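PDB 3I44: aldehyde dehydrogenase, which probably catalyses the NAD(P)+-dependent oxidation of aldehydes to the corresponding carboxylic acids. Local coordinates for residues 174-183 with 203-211; 275-284 with 432-442. The protein carries 1 engineered substitution. All blocks are in the same frame, centred on the assembly; numbering follows the deposited sequence.

Following the chain from its N terminus, contact 1 comes first and is local: only 19 residues, strand 191-195 among them, separate segments 174-183 and 203-211, so the closed loop is short and brings two successive helices together. Contact 2 opens only after that loop is complete. It spans 147 residues, from 275-284 to 432-442, and joins two strands that end up side by side in the sheet that also holds strands 308-312 and 408-414. The two loops therefore neither nest nor cross. The centres of contact 1 and contact 2 are about 35 Å apart. They lie on opposite sides of the chain's centre: helix-on-helix packing beside the sheet containing strand 156-168, and strand pairing within the second sheet.

Contact 1: 174-183 with 203-211; sequences PMNQVTLKVI and SAMLFAEIL
Phe207 enters a hollow formed by Met175, Val178, Thr179 and Val182, a knob-into-hole fit that carries most of this helix pair. With CG anti to the backbone N (chi1 -174°), the ring is carried across to helix 174-188. Val178 CG1 sits over one face, 3.7 Å from Phe207 CD2, in a CH-pi contact offset toward the rim, while Leu211 of the ring's own helix covers the other face. Val182 CG1 meets the ring edge in plane, 3.9 Å from Phe207 CE2. Met175, bent at its middle and last torsions, brings SD obliquely to 3.8 Å from Phe207 CD1, a Met-aromatic contact, and its methyl CE continues to 3.5 Å from Ser203 O.

Packing is looser away from this centre: Val182 CG1 and Leu211 CD2 pass at 4.1 Å, and Ile183 CD1 comes only to 4.5 Å from Phe207 CZ. Neither side faces solvent, since every touching residue is buried; helix 84-100 and Phe221 add further cover. At the other end, Ser203 OG lies against Pro174 CB at 3.3 Å but is hydrogen-bonded to Glu112, a residue of the sodium site.

The axes of segments 174-183 and 203-211 cross at -44°, 10.2 Å apart at closest. Such packing is characteristic of consecutive crossover helices in a Rossmann-like alpha/beta domain, here linking parallel strands 156-168, 191-195 and 221-223.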
loop_
_atom_site.group_PDB
_atom_site.type_symbol
_atom_site.label_atom_id
_atom_site.label_comp_id
_atom_site.label_asym_id
_atom_site.label_seq_id
_atom_site.Cartn_x
_atom_site.Cartn_y
_atom_site.Cartn_z
ATOM N N PRO A 174 18.233 3.868 15.844
ATOM C CA PRO A 174 17.152 3.163 16.561
ATOM C C PRO A 174 15.983 4.040 17.076
ATOM O O PRO A 174 14.844 3.676 16.868
ATOM C CB PRO A 174 17.885 2.461 17.715
ATOM C CG PRO A 174 19.294 3.034 17.739
ATOM C CD PRO A 174 19.573 3.539 16.355
ATOM N N MET A 175 16.251 5.159 17.743
ATOM C CA MET A 175 15.189 5.991 18.296
ATOM C C MET A 175 14.511 6.804 17.212
ATOM O O MET A 175 13.316 7.071 17.327
ATOM C CB MET A 175 15.687 6.947 19.388
ATOM C CG MET A 175 15.611 6.427 20.792
ATOM S SD MET A 175 14.075 5.625 21.234
ATOM C CE MET A 175 14.557 3.917 20.996
ATOM N N ASN A 176 15.254 7.182 16.168
ATOM C CA ASN A 176 14.637 7.769 15.001
ATOM C C ASN A 176 13.501 6.828 14.506
ATOM O O ASN A 176 12.333 7.222 14.421
ATOM C CB ASN A 176 15.702 7.961 13.905
ATOM C CG ASN A 176 15.181 8.687 12.692
ATOM O OD1 ASN A 176 14.869 8.077 11.641
ATOM N ND2 ASN A 176 15.150 10.007 12.784
ATOM N N GLN A 177 13.864 5.562 14.278
ATOM C CA GLN A 177 12.985 4.581 13.673
ATOM C C GLN A 177 11.862 4.122 14.618
ATOM O O GLN A 177 10.732 3.958 14.174
ATOM C CB GLN A 177 13.850 3.430 13.092
ATOM C CG GLN A 177 14.813 3.945 11.990
ATOM C CD GLN A 177 16.156 3.176 11.883
ATOM O OE1 GLN A 177 16.645 2.580 12.865
ATOM N NE2 GLN A 177 16.748 3.174 10.668
ATOM N N VAL A 178 12.141 3.980 15.914
ATOM C CA VAL A 178 11.113 3.613 16.881
ATOM C C VAL A 178 10.079 4.735 17.063
ATOM O O VAL A 178 8.878 4.469 17.027
ATOM C CB VAL A 178 11.719 3.223 18.260
ATOM C CG1 VAL A 178 10.650 3.148 19.337
ATOM C CG2 VAL A 178 12.493 1.899 18.138
ATOM N N THR A 179 10.526 5.977 17.229
ATOM C CA THR A 179 9.591 7.086 17.408
ATOM C C THR A 179 8.718 7.310 16.183
ATOM O O THR A 179 7.541 7.568 16.327
ATOM C CB THR A 179 10.282 8.413 17.829
ATOM O OG1 THR A 179 11.239 8.824 16.846
ATOM C CG2 THR A 179 10.966 8.269 19.159
ATOM N N LEU A 180 9.288 7.172 14.994
ATOM C CA LEU A 180 8.521 7.258 13.744
ATOM C C LEU A 180 7.386 6.233 13.648
ATOM O O LEU A 180 6.445 6.466 12.909
ATOM C CB LEU A 180 9.422 7.139 12.522
ATOM C CG LEU A 180 10.193 8.417 12.151
ATOM C CD1 LEU A 180 11.174 8.091 10.996
ATOM C CD2 LEU A 180 9.296 9.670 11.835
ATOM N N LYS A 181 7.459 5.125 14.382
ATOM C CA LYS A 181 6.421 4.127 14.309
ATOM C C LYS A 181 5.486 4.151 15.501
ATOM O O LYS A 181 4.300 4.100 15.314
ATOM C CB LYS A 181 7.035 2.736 14.157
ATOM C CG LYS A 181 7.823 2.592 12.849
ATOM C CD LYS A 181 8.281 1.140 12.670
ATOM C CE LYS A 181 9.318 1.040 11.583
ATOM N NZ LYS A 181 8.754 1.325 10.204
ATOM N N VAL A 182 6.015 4.226 16.717
ATOM C CA VAL A 182 5.180 4.040 17.903
ATOM C C VAL A 182 4.273 5.257 18.154
ATOM O O VAL A 182 3.132 5.106 18.553
ATOM C CB VAL A 182 6.033 3.793 19.159
ATOM C CG1 VAL A 182 5.174 3.856 20.401
ATOM C CG2 VAL A 182 6.773 2.438 19.047
ATOM N N ILE A 183 4.804 6.462 17.964
ATOM C CA ILE A 183 4.044 7.685 18.220
ATOM C C ILE A 183 2.828 7.827 17.308
ATOM O O ILE A 183 1.762 8.081 17.808
ATOM C CB ILE A 183 4.945 8.955 18.194
ATOM C CG1 ILE A 183 6.054 8.831 19.242
ATOM C CG2 ILE A 183 4.112 10.228 18.379
ATOM C CD1 ILE A 183 5.591 8.689 20.740
ATOM N N SER A 203 18.105 0.341 23.454
ATOM C CA SER A 203 17.508 1.660 23.349
ATOM C C SER A 203 15.992 1.542 23.363
ATOM O O SER A 203 15.336 2.299 24.056
ATOM C CB SER A 203 18.021 2.410 22.124
ATOM O OG SER A 203 17.990 1.630 20.944
ATOM N N ALA A 204 15.462 0.566 22.618
ATOM C CA ALA A 204 14.028 0.243 22.580
ATOM C C ALA A 204 13.501 -0.206 23.925
ATOM O O ALA A 204 12.401 0.149 24.338
ATOM C CB ALA A 204 13.737 -0.824 21.501
ATOM N N MET A 205 14.301 -0.981 24.636
ATOM C CA MET A 205 13.886 -1.424 25.981
ATOM C C MET A 205 13.797 -0.234 26.931
ATOM O O MET A 205 12.890 -0.152 27.741
ATOM C CB MET A 205 14.850 -2.501 26.505
ATOM C CG MET A 205 14.745 -3.742 25.634
ATOM S SD MET A 205 15.827 -5.077 26.112
ATOM C CE MET A 205 15.007 -5.666 27.611
ATOM N N LEU A 206 14.735 0.696 26.834
ATOM C CA LEU A 206 14.638 1.951 27.619
ATOM C C LEU A 206 13.399 2.775 27.177
ATOM O O LEU A 206 12.698 3.343 28.010
ATOM C CB LEU A 206 15.934 2.772 27.506
ATOM C CG LEU A 206 15.994 4.174 28.146
ATOM C CD1 LEU A 206 15.586 4.147 29.662
ATOM C CD2 LEU A 206 17.431 4.813 27.923
ATOM N N PHE A 207 13.118 2.810 25.881
ATOM C CA PHE A 207 11.918 3.477 25.380
ATOM C C PHE A 207 10.680 2.834 25.997
ATOM O O PHE A 207 9.739 3.533 26.409
ATOM C CB PHE A 207 11.853 3.438 23.857
ATOM C CG PHE A 207 10.729 4.235 23.279
ATOM C CD1 PHE A 207 10.833 5.614 23.155
ATOM C CD2 PHE A 207 9.568 3.622 22.867
ATOM C CE1 PHE A 207 9.792 6.377 22.621
ATOM C CE2 PHE A 207 8.522 4.370 22.319
ATOM C CZ PHE A 207 8.644 5.745 22.193
ATOM N N ALA A 208 10.714 1.506 26.114
ATOM C CA ALA A 208 9.660 0.779 26.821
ATOM C C ALA A 208 9.499 1.291 28.242
ATOM O O ALA A 208 8.380 1.496 28.684
ATOM C CB ALA A 208 9.916 -0.735 26.822
ATOM N N GLU A 209 10.608 1.451 28.962
ATOM C CA GLU A 209 10.551 2.009 30.319
ATOM C C GLU A 209 9.991 3.424 30.343
ATOM O O GLU A 209 9.342 3.808 31.300
ATOM C CB GLU A 209 11.931 2.048 30.969
ATOM C CG GLU A 209 12.543 0.696 31.263
ATOM C CD GLU A 209 13.937 0.841 31.898
ATOM O OE1 GLU A 209 14.130 1.713 32.748
ATOM O OE2 GLU A 209 14.860 0.133 31.514
ATOM N N ILE A 210 10.330 4.231 29.336
ATOM C CA ILE A 210 9.752 5.571 29.212
ATOM C C ILE A 210 8.224 5.491 29.153
ATOM O O ILE A 210 7.541 6.196 29.908
ATOM C CB ILE A 210 10.374 6.333 28.061
ATOM C CG1 ILE A 210 11.829 6.654 28.432
ATOM C CG2 ILE A 210 9.633 7.681 27.761
ATOM C CD1 ILE A 210 12.747 7.033 27.249
ATOM N N LEU A 211 7.696 4.576 28.331
ATOM C CA LEU A 211 6.259 4.456 28.099
ATOM C C LEU A 211 5.563 3.926 29.357
ATOM O O LEU A 211 4.470 4.329 29.713
ATOM C CB LEU A 211 5.946 3.544 26.894
ATOM C CG LEU A 211 5.712 4.314 25.591
ATOM C CD1 LEU A 211 6.923 5.186 25.232
ATOM C CD2 LEU A 211 5.376 3.336 24.462
#

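Contact 2: 275-284 with 432-442; sequences GANIIFADAD and TNYIQSQDRSK
Asn277 and Gln436 meet with their amide planes almost perpendicular, 83° apart, on the sheet face that also carries Tyr434 and Ile279. Gln436 NE2 donates to Asn277 OD1 at 2.9 Å; OD1 lies close to the glutamine's amide plane, whereas the donor is tilted from the asparagine's carbonyl plane. The other end of the glutamine amide, OE1, is held by Arg290, so both ends are fixed. The parallel strands exchange backbone bonds: Ile278 N donates to Tyr434 O and Ile278 O accepts from Gln436 N. Asn433 extends the pairing with its side chain, OD1 accepting from Ala276 N at 3.0 Å.

Beyond the strands, Lys442 crosses the Phe280 ring with CE over its face, 3.6 Å from Phe280 CD1. A bend at chi3 (67°) turns the ammonium toward Asp282, where Lys442 NZ forms a salt bridge to Asp282 OD2 at 3.2 Å from above the carboxylate plane. Ser437 OG takes the other oxygen, Asp282 OD1, on its syn side at 2.6 Å, and also accepts from Asp439 N in an ST turn. The carboxylate of Asp439 is also near that of Asp282, a like-charge proximity that the lysine probably eases. Asp282 O is gripped twice, by Gln438 N and NE2 from opposite faces of its plane, tying the type I turn 280-283 to the link before helix 440-449.

Strand 276-279 thus lies between parallel neighbours 308-312 and 432-436; helix 417-425 packs on Ala276 and Ile278, helix 287-296 supplies Arg290 and His294 to the face bearing Tyr434 and Gln436, and strand 454-457 flanks 432-436.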
loop_
_atom_site.group_PDB
_atom_site.type_symbol
_atom_site.label_atom_id
_atom_site.label_comp_id
_atom_site.label_asym_id
_atom_site.label_seq_id
_atom_site.Cartn_x
_atom_site.Cartn_y
_atom_site.Cartn_z
ATOM N N GLY A 275 21.876 6.447 -2.782
ATOM C CA GLY A 275 21.709 7.828 -3.158
ATOM C C GLY A 275 22.774 8.367 -4.068
ATOM O O GLY A 275 23.968 8.168 -3.831
ATOM N N ALA A 276 22.334 9.028 -5.129
ATOM C CA ALA A 276 23.219 9.816 -5.958
ATOM C C ALA A 276 23.272 11.272 -5.441
ATOM O O ALA A 276 22.254 11.827 -5.009
ATOM C CB ALA A 276 22.749 9.783 -7.353
ATOM N N ASN A 277 24.476 11.857 -5.464
ATOM C CA ASN A 277 24.738 13.278 -5.159
ATOM C C ASN A 277 25.361 13.906 -6.401
ATOM O O ASN A 277 26.570 13.701 -6.680
ATOM C CB ASN A 277 25.692 13.414 -3.972
ATOM C CG ASN A 277 25.827 14.865 -3.466
ATOM O OD1 ASN A 277 25.218 15.781 -4.013
ATOM N ND2 ASN A 277 26.620 15.055 -2.401
ATOM N N ILE A 278 24.530 14.640 -7.150
ATOM C CA ILE A 278 24.925 15.271 -8.382
ATOM C C ILE A 278 25.475 16.659 -8.092
ATOM O O ILE A 278 24.741 17.575 -7.668
ATOM C CB ILE A 278 23.774 15.385 -9.376
ATOM C CG1 ILE A 278 23.224 14.005 -9.727
ATOM C CG2 ILE A 278 24.233 16.138 -10.624
ATOM C CD1 ILE A 278 21.846 14.032 -10.510
ATOM N N ILE A 279 26.778 16.806 -8.318
ATOM C CA ILE A 279 27.501 18.060 -7.991
ATOM C C ILE A 279 28.007 18.690 -9.281
ATOM O O ILE A 279 28.851 18.139 -9.985
ATOM C CB ILE A 279 28.647 17.833 -7.019
ATOM C CG1 ILE A 279 28.119 17.081 -5.787
ATOM C CG2 ILE A 279 29.313 19.172 -6.622
ATOM C CD1 ILE A 279 29.129 16.907 -4.667
ATOM N N PHE A 280 27.418 19.826 -9.609
ATOM C CA PHE A 280 27.807 20.594 -10.774
ATOM C C PHE A 280 28.980 21.503 -10.447
ATOM O O PHE A 280 29.227 21.816 -9.285
ATOM C CB PHE A 280 26.629 21.422 -11.290
ATOM C CG PHE A 280 25.595 20.612 -11.998
ATOM C CD1 PHE A 280 25.729 20.329 -13.356
ATOM C CD2 PHE A 280 24.498 20.096 -11.309
ATOM C CE1 PHE A 280 24.790 19.588 -14.014
ATOM C CE2 PHE A 280 23.552 19.326 -11.966
ATOM C CZ PHE A 280 23.682 19.084 -13.324
ATOM N N ALA A 281 29.700 21.915 -11.501
ATOM C CA ALA A 281 30.834 22.859 -11.376
ATOM C C ALA A 281 30.438 24.186 -10.690
ATOM O O ALA A 281 31.268 24.870 -10.086
ATOM C CB ALA A 281 31.477 23.124 -12.769
ATOM N N ASP A 282 29.170 24.554 -10.804
ATOM C CA ASP A 282 28.696 25.809 -10.240
ATOM C C ASP A 282 28.074 25.637 -8.861
ATOM O O ASP A 282 27.381 26.541 -8.387
ATOM C CB ASP A 282 27.752 26.537 -11.214
ATOM C CG ASP A 282 26.414 25.770 -11.505
ATOM O OD1 ASP A 282 26.102 24.754 -10.844
ATOM O OD2 ASP A 282 25.675 26.221 -12.413
ATOM N N ALA A 283 28.352 24.507 -8.195
ATOM C CA ALA A 283 27.887 24.296 -6.822
ATOM C C ALA A 283 28.576 25.290 -5.877
ATOM O O ALA A 283 29.653 25.783 -6.176
ATOM C CB ALA A 283 28.112 22.833 -6.365
ATOM N N ASP A 284 27.933 25.587 -4.750
ATOM C CA ASP A 284 28.493 26.470 -3.749
ATOM C C ASP A 284 29.821 25.904 -3.215
ATOM O O ASP A 284 30.096 24.688 -3.321
ATOM C CB ASP A 284 27.494 26.710 -2.607
ATOM C CG ASP A 284 27.196 25.435 -1.804
ATOM O OD1 ASP A 284 26.423 24.600 -2.304
ATOM O OD2 ASP A 284 27.760 25.244 -0.703
ATOM N N THR A 432 16.684 8.928 -1.113
ATOM C CA THR A 432 17.053 10.358 -1.280
ATOM C C THR A 432 18.118 10.491 -2.326
ATOM O O THR A 432 19.151 9.812 -2.253
ATOM C CB THR A 432 17.616 10.976 0.013
ATOM O OG1 THR A 432 16.699 10.772 1.093
ATOM C CG2 THR A 432 17.832 12.473 -0.155
ATOM N N ASN A 433 17.894 11.368 -3.297
ATOM C CA ASN A 433 18.938 11.827 -4.183
ATOM C C ASN A 433 19.237 13.295 -3.833
ATOM O O ASN A 433 18.382 13.988 -3.259
ATOM C CB ASN A 433 18.493 11.720 -5.639
ATOM C CG ASN A 433 18.583 10.289 -6.192
ATOM O OD1 ASN A 433 19.549 9.590 -5.929
ATOM N ND2 ASN A 433 17.587 9.876 -6.985
ATOM N N TYR A 434 20.433 13.758 -4.214
ATOM C CA TYR A 434 20.989 15.042 -3.805
ATOM C C TYR A 434 21.512 15.778 -5.046
ATOM O O TYR A 434 22.071 15.169 -5.985
ATOM C CB TYR A 434 22.122 14.844 -2.790
ATOM C CG TYR A 434 21.727 14.083 -1.537
ATOM C CD1 TYR A 434 21.519 14.751 -0.341
ATOM C CD2 TYR A 434 21.559 12.687 -1.548
ATOM C CE1 TYR A 434 21.139 14.059 0.831
ATOM C CE2 TYR A 434 21.194 12.004 -0.400
ATOM C CZ TYR A 434 20.976 12.698 0.795
ATOM O OH TYR A 434 20.614 12.049 1.962
ATOM N N ILE A 435 21.331 17.094 -5.067
ATOM C CA ILE A 435 21.760 17.922 -6.237
ATOM C C ILE A 435 22.399 19.171 -5.699
ATOM O O ILE A 435 21.818 19.837 -4.826
ATOM C CB ILE A 435 20.580 18.345 -7.115
ATOM C CG1 ILE A 435 19.782 17.128 -7.611
ATOM C CG2 ILE A 435 21.040 19.203 -8.339
ATOM C CD1 ILE A 435 18.386 17.489 -8.172
ATOM N N GLN A 436 23.611 19.476 -6.182
ATOM C CA GLN A 436 24.301 20.703 -5.832
ATOM C C GLN A 436 24.571 21.548 -7.062
ATOM O O GLN A 436 25.355 21.155 -7.947
ATOM C CB GLN A 436 25.607 20.409 -5.101
ATOM C CG GLN A 436 25.572 19.186 -4.207
ATOM C CD GLN A 436 24.520 19.225 -3.098
ATOM O OE1 GLN A 436 24.283 20.254 -2.442
ATOM N NE2 GLN A 436 23.934 18.051 -2.834
ATOM N N SER A 437 23.890 22.697 -7.138
ATOM C CA SER A 437 24.158 23.702 -8.175
ATOM C C SER A 437 23.573 25.051 -7.773
ATOM O O SER A 437 22.481 25.128 -7.191
ATOM C CB SER A 437 23.552 23.285 -9.510
ATOM O OG SER A 437 23.544 24.354 -10.460
ATOM N N GLN A 438 24.304 26.120 -8.082
ATOM C CA GLN A 438 23.793 27.465 -7.800
ATOM C C GLN A 438 22.826 27.950 -8.868
ATOM O O GLN A 438 22.237 29.008 -8.683
ATOM C CB GLN A 438 24.946 28.454 -7.538
ATOM C CG GLN A 438 25.521 28.207 -6.174
ATOM C CD GLN A 438 26.723 29.044 -5.871
ATOM O OE1 GLN A 438 26.646 29.945 -5.047
ATOM N NE2 GLN A 438 27.851 28.726 -6.493
ATOM N N ASP A 439 22.652 27.164 -9.965
ATOM C CA ASP A 439 21.666 27.459 -11.024
ATOM C C ASP A 439 20.287 26.842 -10.670
ATOM O O ASP A 439 20.072 25.633 -10.852
ATOM C CB ASP A 439 22.171 26.914 -12.338
ATOM C CG ASP A 439 21.272 27.243 -13.508
ATOM O OD1 ASP A 439 20.125 27.676 -13.328
ATOM O OD2 ASP A 439 21.731 27.013 -14.638
ATOM N N ARG A 440 19.364 27.697 -10.167
ATOM C CA ARG A 440 18.069 27.244 -9.631
ATOM C C ARG A 440 17.250 26.493 -10.684
ATOM O O ARG A 440 16.675 25.413 -10.385
ATOM C CB ARG A 440 17.267 28.420 -9.138
ATOM C CG ARG A 440 16.038 28.028 -8.328
ATOM C CD ARG A 440 15.471 29.266 -7.715
ATOM N NE ARG A 440 14.347 28.961 -6.855
ATOM C CZ ARG A 440 13.707 29.867 -6.115
ATOM N NH1 ARG A 440 14.082 31.137 -6.117
ATOM N NH2 ARG A 440 12.704 29.494 -5.354
ATOM N N SER A 441 17.273 27.020 -11.926
ATOM C CA SER A 441 16.657 26.347 -13.058
ATOM C C SER A 441 17.203 24.965 -13.292
ATOM O O SER A 441 16.446 24.034 -13.573
ATOM C CB SER A 441 16.819 27.145 -14.349
ATOM O OG SER A 441 16.067 28.332 -14.229
ATOM N N LYS A 442 18.519 24.847 -13.248
ATOM C CA LYS A 442 19.150 23.550 -13.429
ATOM C C LYS A 442 18.778 22.586 -12.256
ATOM O O LYS A 442 18.442 21.417 -12.447
ATOM C CB LYS A 442 20.661 23.744 -13.598
ATOM C CG LYS A 442 21.368 22.491 -14.080
ATOM C CD LYS A 442 22.714 22.797 -14.727
ATOM C CE LYS A 442 23.704 23.341 -13.694
ATOM N NZ LYS A 442 24.843 23.848 -14.453
#